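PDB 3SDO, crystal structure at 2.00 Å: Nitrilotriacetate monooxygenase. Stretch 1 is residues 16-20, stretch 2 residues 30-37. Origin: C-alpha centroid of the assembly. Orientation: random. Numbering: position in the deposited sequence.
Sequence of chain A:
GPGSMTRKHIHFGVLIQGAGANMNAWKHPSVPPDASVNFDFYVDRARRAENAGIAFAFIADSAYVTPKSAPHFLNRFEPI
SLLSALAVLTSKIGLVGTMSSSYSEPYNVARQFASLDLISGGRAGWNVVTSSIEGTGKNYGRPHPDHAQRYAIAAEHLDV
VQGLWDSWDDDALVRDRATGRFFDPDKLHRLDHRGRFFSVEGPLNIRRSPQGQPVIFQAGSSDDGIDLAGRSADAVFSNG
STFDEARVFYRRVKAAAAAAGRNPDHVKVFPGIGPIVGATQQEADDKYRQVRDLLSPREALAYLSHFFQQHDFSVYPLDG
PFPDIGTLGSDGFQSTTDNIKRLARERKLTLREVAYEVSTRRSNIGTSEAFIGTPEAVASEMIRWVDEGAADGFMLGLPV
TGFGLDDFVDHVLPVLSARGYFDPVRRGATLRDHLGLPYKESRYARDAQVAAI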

# COMPACT_ATOMS: atom_id res chain seq x y z
N ILE A 16 -9.33 10.27 -6.64
CA ILE A 16 -8.58 10.05 -7.87
C ILE A 16 -8.83 8.62 -8.32
O ILE A 16 -8.12 7.69 -7.93
CB ILE A 16 -7.10 10.36 -7.71
CG1 ILE A 16 -6.92 11.73 -7.05
CG2 ILE A 16 -6.41 10.32 -9.05
CD1 ILE A 16 -5.47 12.13 -6.87
N GLN A 17 -9.89 8.45 -9.11
CA GLN A 17 -10.31 7.15 -9.60
C GLN A 17 -9.69 6.93 -10.99
O GLN A 17 -10.39 6.77 -11.97
CB GLN A 17 -11.83 7.11 -9.69
CG GLN A 17 -12.44 5.73 -9.84
CD GLN A 17 -12.48 4.96 -8.53
OE1 GLN A 17 -11.60 5.11 -7.69
NE2 GLN A 17 -13.48 4.08 -8.38
N GLY A 18 -8.35 6.91 -11.03
CA GLY A 18 -7.63 6.76 -12.28
C GLY A 18 -8.13 7.75 -13.29
O GLY A 18 -8.22 8.95 -13.01
N ALA A 19 -8.54 7.24 -14.44
CA ALA A 19 -9.04 8.06 -15.54
C ALA A 19 -10.21 8.94 -15.18
O ALA A 19 -10.36 10.02 -15.77
CB ALA A 19 -9.42 7.17 -16.75
N GLY A 20 -11.07 8.50 -14.27
CA GLY A 20 -12.22 9.30 -13.88
C GLY A 20 -13.30 8.50 -13.19
O GLY A 20 -13.30 7.27 -13.22
N SER A 30 -8.23 13.89 -22.63
CA SER A 30 -7.53 14.66 -21.60
C SER A 30 -6.77 13.79 -20.57
O SER A 30 -6.10 14.33 -19.68
CB SER A 30 -8.51 15.59 -20.87
OG SER A 30 -9.40 14.86 -19.99
N VAL A 31 -6.91 12.47 -20.66
CA VAL A 31 -6.15 11.55 -19.81
C VAL A 31 -5.43 10.51 -20.65
O VAL A 31 -5.85 10.24 -21.77
CB VAL A 31 -7.07 10.84 -18.75
CG1 VAL A 31 -7.80 11.88 -17.87
CG2 VAL A 31 -8.07 9.90 -19.44
N PRO A 32 -4.32 9.93 -20.14
CA PRO A 32 -3.75 8.78 -20.85
C PRO A 32 -4.68 7.57 -20.76
O PRO A 32 -5.36 7.38 -19.74
CB PRO A 32 -2.43 8.48 -20.09
CG PRO A 32 -2.46 9.25 -18.85
CD PRO A 32 -3.70 10.15 -18.82
N PRO A 33 -4.71 6.74 -21.80
CA PRO A 33 -5.61 5.58 -21.82
C PRO A 33 -5.39 4.63 -20.64
O PRO A 33 -6.35 4.06 -20.12
CB PRO A 33 -5.25 4.85 -23.13
CG PRO A 33 -4.35 5.71 -23.88
CD PRO A 33 -3.88 6.84 -23.02
N ASP A 34 -4.13 4.48 -20.21
CA ASP A 34 -3.81 3.60 -19.05
C ASP A 34 -3.78 4.37 -17.72
O ASP A 34 -3.15 3.93 -16.75
CB ASP A 34 -2.45 2.93 -19.27
CG ASP A 34 -1.30 3.92 -19.33
OD1 ASP A 34 -1.54 5.13 -19.32
OD2 ASP A 34 -0.14 3.48 -19.39
N ALA A 35 -4.44 5.52 -17.68
CA ALA A 35 -4.45 6.37 -16.50
C ALA A 35 -4.62 5.59 -15.19
O ALA A 35 -3.91 5.84 -14.22
CB ALA A 35 -5.56 7.45 -16.63
N SER A 36 -5.54 4.61 -15.15
CA SER A 36 -5.81 3.90 -13.89
C SER A 36 -4.62 3.18 -13.26
O SER A 36 -4.58 3.01 -12.06
CB SER A 36 -6.99 2.97 -14.04
OG SER A 36 -8.17 3.77 -14.12
N VAL A 37 -3.65 2.76 -14.07
CA VAL A 37 -2.42 2.15 -13.59
C VAL A 37 -1.20 2.86 -14.21
O VAL A 37 -0.21 2.23 -14.62
CB VAL A 37 -2.40 0.63 -13.85
CG1 VAL A 37 -3.36 -0.07 -12.92
CG2 VAL A 37 -2.77 0.31 -15.29

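Two loops can pack against each other without a single hydrogen bond between them when each is folded by turns of its own and offers the other a small, well-fitted surface. Residues 16-20 and 30-37 of this nitrilotriacetate monooxygenase illustrate the principle: the contact buries 205 Å², counting both sides, and rests on van der Waals packing.

Ile 16 begins the first stretch out of reach of the second, and its carbonyl O accepts a weak hydrogen bond from Gly 18 N (Gly 18 N to Ile 16 O, 3.2 Å). Gln 17 directs its CA-to-CB bond away from the partner and barely touches it; its role is in the turn. Gln 17 O receives Gly 20 N at 3.0 Å, closing a type II' beta turn that brings Gly 18 and Ala 19 to the interface.

Gly 18 is where the two backbones come close, its CA lying 3.8 Å from the CA of Ser 36. The residue suits this place on two counts. Its positive phi of 51° favours glycine, and an ideal CB would point toward the second stretch and fall 2.1 Å from Ser 36 OG, a clash. With only hydrogen there, Gly 18 CA can approach Ser 36 OG to 3.6 Å. Ser 36 OG, carried on an m rotamer, also lies 3.5 Å from Ala 19 N, yet makes no hydrogen bond across the contact; its hydrogen bonding is satisfied elsewhere in the structure.

Ala 19 is the centre of the packing, with 69 Å² covered by the second stretch. Its CA-to-CB bond runs sideways, but the methyl still meets two apolar neighbours: Ala 19 CB is 3.9 Å from Ala 35 CB and 4.1 Å from Val 31 CG2. Both partners point their CA-to-CB bonds toward the first stretch. Val 31, with chi1 in the m well, uses both branches, since its CG1 also lies 3.8 Å from Ala 19 O. The short side chain of Ala 35 permits a close approach to the backbone, Ala 35 CB standing 3.7 Å from Ala 19 CA.

The second stretch supports this surface with its own turn. Ala 35 N donates to Pro 32 O at 2.9 Å in a type I beta turn, and Val 37 N reaches Asp 34 O at 3.0 Å, while the CA-to-CB bonds of Pro 33, Asp 34 and Val 37 point away from the contact.

Gly 20 ends the first stretch without touching the second. Its glycine identity answers to local geometry instead: at phi 162° and psi 167°, a CB would be jammed against the carbonyl O of Ala 19.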